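Local coordinates for uncharacterized protein (Bombyx mori, PDB 5AZ0) that is an aldo-keto reductase, AKR2E5, that probably reduces aldehydes or ketones with a nicotinamide cofactor, as its relatives do, at residues Ile51-Asp63 and Val77-Glu91. Residues are numbered along the deposited sequence; the frame is centred on the assembly and turned at random.
Sequences IPKLLDALSYAID and VEPEIGQVVQEKINE
Val84 lays its two methyls between Leu55 and Leu58, an apolar seam that shows how neighbouring helices of an α/β-barrel pair in near-parallel fashion. The axes of helices 51-63 and 78-90 come within 10.1 Å, inclined at 33°. CG2 of Val84 rests 3.9 Å from CD2 of Leu55, while its CG1 meets CG of Leu58. Leu58 holds CG anti to its backbone N (chi1 177°), a setting that carries CD2 to 3.6 Å from CD1 of Ile81, the two side chains crossing nearly at right angles. Leu55 also presses CD1 against CB of Glu80, and Ile51 slides past Val77, CD1 of Ile51 3.7 Å from CG1 of Val77.

Polar contacts gather at the C-terminal ends. Bent at chi2 and chi3, Lys88 runs its CG past CD1 of Ile62 and brings NZ to 2.7 Å from OG of Ser59 and 2.6 Å from OD1 of Asp63, a salt bridge on the syn side, 30° out of the carboxylate plane. NZ also makes a weaker one to OE1 of Glu91, in its own helical segment. A methionine in place of Lys88 would probably leave the nearby carboxylates of Asp63 and Glu91 without the ammonium they share.

On the barrel side, Leu58 and Ile81 both touch Ile69 of strand 68-70, the β-strand linking these helices, while Tyr60 packs on helix 281-287.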
loop_
_atom_site.group_PDB
_atom_site.type_symbol
_atom_site.label_atom_id
_atom_site.label_comp_id
_atom_site.label_asym_id
_atom_site.label_seq_id
_atom_site.Cartn_x
_atom_site.Cartn_y
_atom_site.Cartn_z
ATOM N N ILE A 51 14.989 -10.954 2.873
ATOM C CA ILE A 51 15.186 -10.268 1.594
ATOM C C ILE A 51 15.313 -11.218 0.439
ATOM O O ILE A 51 14.517 -11.153 -0.536
ATOM C CB ILE A 51 16.283 -9.207 1.689
ATOM C CG1 ILE A 51 15.776 -8.033 2.514
ATOM C CG2 ILE A 51 16.709 -8.754 0.289
ATOM C CD1 ILE A 51 16.838 -6.985 2.868
ATOM N N PRO A 52 16.236 -12.190 0.547
ATOM C CA PRO A 52 16.400 -13.068 -0.622
ATOM C C PRO A 52 15.137 -13.739 -1.059
ATOM O O PRO A 52 14.933 -14.000 -2.256
ATOM C CB PRO A 52 17.431 -14.134 -0.131
ATOM C CG PRO A 52 18.107 -13.547 1.068
ATOM C CD PRO A 52 17.258 -12.404 1.604
ATOM N N LYS A 53 14.301 -14.110 -0.082
ATOM C CA LYS A 53 13.037 -14.823 -0.385
ATOM C C LYS A 53 12.013 -13.855 -1.034
ATOM O O LYS A 53 11.325 -14.231 -2.005
ATOM C CB LYS A 53 12.453 -15.475 0.868
ATOM C CG LYS A 53 13.504 -16.147 1.763
ATOM C CD LYS A 53 12.884 -17.049 2.815
ATOM C CE LYS A 53 12.492 -18.400 2.244
ATOM N NZ LYS A 53 11.595 -19.095 3.204
ATOM N N LEU A 54 12.006 -12.608 -0.554
ATOM C CA LEU A 54 11.161 -11.536 -1.147
ATOM C C LEU A 54 11.488 -11.343 -2.606
ATOM O O LEU A 54 10.586 -11.260 -3.455
ATOM C CB LEU A 54 11.358 -10.208 -0.390
ATOM C CG LEU A 54 10.569 -8.975 -0.870
ATOM C CD1 LEU A 54 9.115 -9.187 -0.512
ATOM C CD2 LEU A 54 11.078 -7.706 -0.201
ATOM N N LEU A 55 12.796 -11.386 -2.917
ATOM C CA LEU A 55 13.266 -11.129 -4.289
ATOM C C LEU A 55 13.008 -12.266 -5.216
ATOM O O LEU A 55 12.577 -12.089 -6.341
ATOM C CB LEU A 55 14.757 -10.845 -4.272
ATOM C CG LEU A 55 15.148 -9.643 -3.451
ATOM C CD1 LEU A 55 16.683 -9.491 -3.511
ATOM C CD2 LEU A 55 14.394 -8.410 -3.907
ATOM N N ASP A 56 13.299 -13.464 -4.740
ATOM C CA ASP A 56 12.970 -14.693 -5.471
ATOM C C ASP A 56 11.455 -14.827 -5.664
ATOM O O ASP A 56 11.010 -15.088 -6.777
ATOM C CB ASP A 56 13.612 -15.901 -4.731
ATOM C CG ASP A 56 13.439 -17.206 -5.451
ATOM O OD1 ASP A 56 13.602 -17.264 -6.696
ATOM O OD2 ASP A 56 13.064 -18.169 -4.741
ATOM N N ALA A 57 10.636 -14.566 -4.628
ATOM C CA ALA A 57 9.141 -14.616 -4.861
ATOM C C ALA A 57 8.655 -13.465 -5.785
ATOM O O ALA A 57 7.739 -13.646 -6.610
ATOM C CB ALA A 57 8.392 -14.680 -3.536
ATOM N N LEU A 58 9.398 -12.339 -5.795
ATOM C CA LEU A 58 9.112 -11.255 -6.805
ATOM C C LEU A 58 9.332 -11.689 -8.238
ATOM O O LEU A 58 8.475 -11.468 -9.169
ATOM C CB LEU A 58 9.873 -9.951 -6.478
ATOM C CG LEU A 58 9.743 -8.749 -7.445
ATOM C CD1 LEU A 58 8.308 -8.364 -7.756
ATOM C CD2 LEU A 58 10.490 -7.595 -6.816
ATOM N N SER A 59 10.456 -12.381 -8.438
ATOM C CA SER A 59 10.793 -12.862 -9.776
ATOM C C SER A 59 9.752 -13.813 -10.243
ATOM O O SER A 59 9.223 -13.738 -11.377
ATOM C CB SER A 59 12.224 -13.556 -9.766
ATOM O OG SER A 59 12.463 -14.119 -11.059
ATOM N N TYR A 60 9.404 -14.745 -9.363
ATOM C CA TYR A 60 8.280 -15.675 -9.637
ATOM C C TYR A 60 6.971 -14.892 -9.938
ATOM O O TYR A 60 6.256 -15.132 -10.959
ATOM C CB TYR A 60 8.133 -16.655 -8.399
ATOM C CG TYR A 60 6.943 -17.582 -8.503
ATOM C CD1 TYR A 60 6.952 -18.710 -9.360
ATOM C CD2 TYR A 60 5.740 -17.304 -7.808
ATOM C CE1 TYR A 60 5.824 -19.539 -9.471
ATOM C CE2 TYR A 60 4.622 -18.122 -7.930
ATOM C CZ TYR A 60 4.647 -19.236 -8.746
ATOM O OH TYR A 60 3.499 -20.030 -8.792
ATOM N N ALA A 61 6.668 -13.900 -9.071
ATOM C CA ALA A 61 5.392 -13.084 -9.270
ATOM C C ALA A 61 5.353 -12.506 -10.616
ATOM O O ALA A 61 4.344 -12.627 -11.346
ATOM C CB ALA A 61 5.272 -11.992 -8.223
ATOM N N ILE A 62 6.483 -11.913 -11.029
ATOM C CA ILE A 62 6.513 -11.362 -12.397
ATOM C C ILE A 62 6.357 -12.448 -13.495
ATOM O O ILE A 62 5.670 -12.235 -14.507
ATOM C CB ILE A 62 7.795 -10.501 -12.580
ATOM C CG1 ILE A 62 7.730 -9.264 -11.652
ATOM C CG2 ILE A 62 7.946 -10.042 -14.007
ATOM C CD1 ILE A 62 9.039 -8.546 -11.372
ATOM N N ASP A 63 7.015 -13.604 -13.306
ATOM C CA ASP A 63 6.892 -14.745 -14.274
ATOM C C ASP A 63 5.476 -15.154 -14.369
ATOM O O ASP A 63 4.991 -15.303 -15.475
ATOM C CB ASP A 63 7.705 -15.997 -13.859
ATOM C CG ASP A 63 9.215 -15.773 -13.899
ATOM O OD1 ASP A 63 9.674 -14.984 -14.722
ATOM O OD2 ASP A 63 9.947 -16.324 -13.081
ATOM N N VAL A 77 14.677 -1.676 0.609
ATOM C CA VAL A 77 15.019 -2.629 -0.401
ATOM C C VAL A 77 14.875 -2.093 -1.841
ATOM O O VAL A 77 14.871 -2.887 -2.771
ATOM C CB VAL A 77 14.172 -3.929 -0.220
ATOM C CG1 VAL A 77 14.582 -4.599 1.084
ATOM C CG2 VAL A 77 12.638 -3.670 -0.240
ATOM N N GLU A 78 14.754 -0.779 -2.060
ATOM C CA GLU A 78 14.581 -0.293 -3.459
ATOM C C GLU A 78 15.721 -0.747 -4.388
ATOM O O GLU A 78 15.457 -1.171 -5.527
ATOM C CB GLU A 78 14.453 1.231 -3.502
ATOM C CG GLU A 78 13.134 1.764 -2.878
ATOM C CD GLU A 78 13.159 3.257 -2.638
ATOM O OE1 GLU A 78 14.140 3.700 -2.037
ATOM O OE2 GLU A 78 12.215 4.004 -3.055
ATOM N N PRO A 79 16.996 -0.691 -3.922
ATOM C CA PRO A 79 18.112 -1.138 -4.846
ATOM C C PRO A 79 17.914 -2.571 -5.291
ATOM O O PRO A 79 17.924 -2.876 -6.476
ATOM C CB PRO A 79 19.380 -0.906 -3.987
ATOM C CG PRO A 79 18.944 0.153 -3.001
ATOM C CD PRO A 79 17.550 -0.250 -2.633
ATOM N N GLU A 80 17.549 -3.440 -4.365
ATOM C CA GLU A 80 17.355 -4.848 -4.725
ATOM C C GLU A 80 16.132 -5.065 -5.615
ATOM O O GLU A 80 16.137 -5.929 -6.512
ATOM C CB GLU A 80 17.224 -5.713 -3.476
ATOM C CG GLU A 80 18.463 -5.781 -2.576
ATOM C CD GLU A 80 18.533 -4.700 -1.468
ATOM O OE1 GLU A 80 18.091 -3.521 -1.613
ATOM O OE2 GLU A 80 19.075 -5.026 -0.411
ATOM N N ILE A 81 15.040 -4.312 -5.369
ATOM C CA ILE A 81 13.854 -4.462 -6.224
ATOM C C ILE A 81 14.257 -3.992 -7.630
ATOM O O ILE A 81 13.827 -4.527 -8.631
ATOM C CB ILE A 81 12.627 -3.591 -5.721
ATOM C CG1 ILE A 81 12.178 -3.983 -4.313
ATOM C CG2 ILE A 81 11.499 -3.599 -6.742
ATOM C CD1 ILE A 81 11.738 -5.427 -4.172
ATOM N N GLY A 82 14.999 -2.916 -7.726
ATOM C CA GLY A 82 15.368 -2.448 -9.077
ATOM C C GLY A 82 16.229 -3.399 -9.893
ATOM O O GLY A 82 16.116 -3.441 -11.121
ATOM N N GLN A 83 17.122 -4.106 -9.203
ATOM C CA GLN A 83 17.932 -5.196 -9.822
ATOM C C GLN A 83 17.001 -6.296 -10.360
ATOM O O GLN A 83 17.093 -6.684 -11.513
ATOM C CB GLN A 83 18.880 -5.748 -8.781
ATOM C CG GLN A 83 20.137 -6.465 -9.250
ATOM C CD GLN A 83 21.150 -6.477 -8.100
ATOM O OE1 GLN A 83 21.663 -5.418 -7.690
ATOM N NE2 GLN A 83 21.378 -7.656 -7.515
ATOM N N VAL A 84 16.020 -6.729 -9.556
ATOM C CA VAL A 84 15.083 -7.762 -10.001
ATOM C C VAL A 84 14.332 -7.287 -11.216
ATOM O O VAL A 84 14.231 -8.036 -12.192
ATOM C CB VAL A 84 14.108 -8.237 -8.896
ATOM C CG1 VAL A 84 13.060 -9.198 -9.414
ATOM C CG2 VAL A 84 14.860 -8.882 -7.726
ATOM N N VAL A 85 13.820 -6.056 -11.172
ATOM C CA VAL A 85 13.101 -5.514 -12.321
ATOM C C VAL A 85 13.962 -5.516 -13.592
ATOM O O VAL A 85 13.478 -5.815 -14.692
ATOM C CB VAL A 85 12.581 -4.072 -12.055
ATOM C CG1 VAL A 85 12.141 -3.353 -13.354
ATOM C CG2 VAL A 85 11.452 -4.106 -11.014
ATOM N N GLN A 86 15.197 -5.078 -13.451
ATOM C CA GLN A 86 16.109 -5.020 -14.595
ATOM C C GLN A 86 16.380 -6.457 -15.145
ATOM O O GLN A 86 16.397 -6.676 -16.368
ATOM C CB GLN A 86 17.402 -4.314 -14.221
ATOM C CG GLN A 86 18.329 -4.059 -15.420
ATOM C CD GLN A 86 17.676 -3.270 -16.523
ATOM O OE1 GLN A 86 17.232 -2.163 -16.305
ATOM N NE2 GLN A 86 17.591 -3.842 -17.705
ATOM N N GLU A 87 16.536 -7.403 -14.237
ATOM C CA GLU A 87 16.697 -8.831 -14.618
ATOM C C GLU A 87 15.544 -9.341 -15.424
ATOM O O GLU A 87 15.784 -9.995 -16.446
ATOM C CB GLU A 87 16.891 -9.717 -13.427
ATOM C CG GLU A 87 18.284 -9.537 -12.855
ATOM C CD GLU A 87 18.483 -10.122 -11.446
ATOM O OE1 GLU A 87 17.538 -10.693 -10.830
ATOM O OE2 GLU A 87 19.620 -9.991 -10.944
ATOM N N LYS A 88 14.300 -8.985 -15.034
ATOM C CA LYS A 88 13.143 -9.558 -15.698
ATOM C C LYS A 88 12.978 -8.922 -17.050
ATOM O O LYS A 88 12.466 -9.550 -18.010
ATOM C CB LYS A 88 11.863 -9.386 -14.882
ATOM C CG LYS A 88 11.987 -9.903 -13.456
ATOM C CD LYS A 88 12.399 -11.355 -13.327
ATOM C CE LYS A 88 11.539 -12.315 -14.128
ATOM N NZ LYS A 88 11.742 -13.739 -13.633
ATOM N N ILE A 89 13.357 -7.649 -17.112
ATOM C CA ILE A 89 13.370 -6.949 -18.381
ATOM C C ILE A 89 14.438 -7.556 -19.335
ATOM O O ILE A 89 14.171 -7.694 -20.532
ATOM C CB ILE A 89 13.630 -5.446 -18.202
ATOM C CG1 ILE A 89 12.375 -4.775 -17.582
ATOM C CG2 ILE A 89 13.999 -4.803 -19.555
ATOM C CD1 ILE A 89 12.490 -3.303 -17.224
ATOM N N ASN A 90 15.624 -7.858 -18.802
ATOM C CA ASN A 90 16.722 -8.438 -19.597
ATOM C C ASN A 90 16.305 -9.827 -20.098
ATOM O O ASN A 90 16.482 -10.111 -21.248
ATOM C CB ASN A 90 18.004 -8.545 -18.755
ATOM C CG ASN A 90 18.684 -7.202 -18.543
ATOM O OD1 ASN A 90 18.354 -6.193 -19.175
ATOM N ND2 ASN A 90 19.594 -7.177 -17.610
ATOM N N GLU A 91 15.670 -10.624 -19.245
ATOM C CA GLU A 91 15.114 -11.932 -19.623
ATOM C C GLU A 91 14.015 -11.852 -20.675
ATOM O O GLU A 91 13.632 -12.861 -21.233
ATOM C CB GLU A 91 14.581 -12.685 -18.402
ATOM C CG GLU A 91 15.625 -13.026 -17.338
ATOM C CD GLU A 91 14.993 -13.453 -16.012
ATOM O OE1 GLU A 91 13.801 -13.857 -16.046
ATOM O OE2 GLU A 91 15.667 -13.392 -14.956
#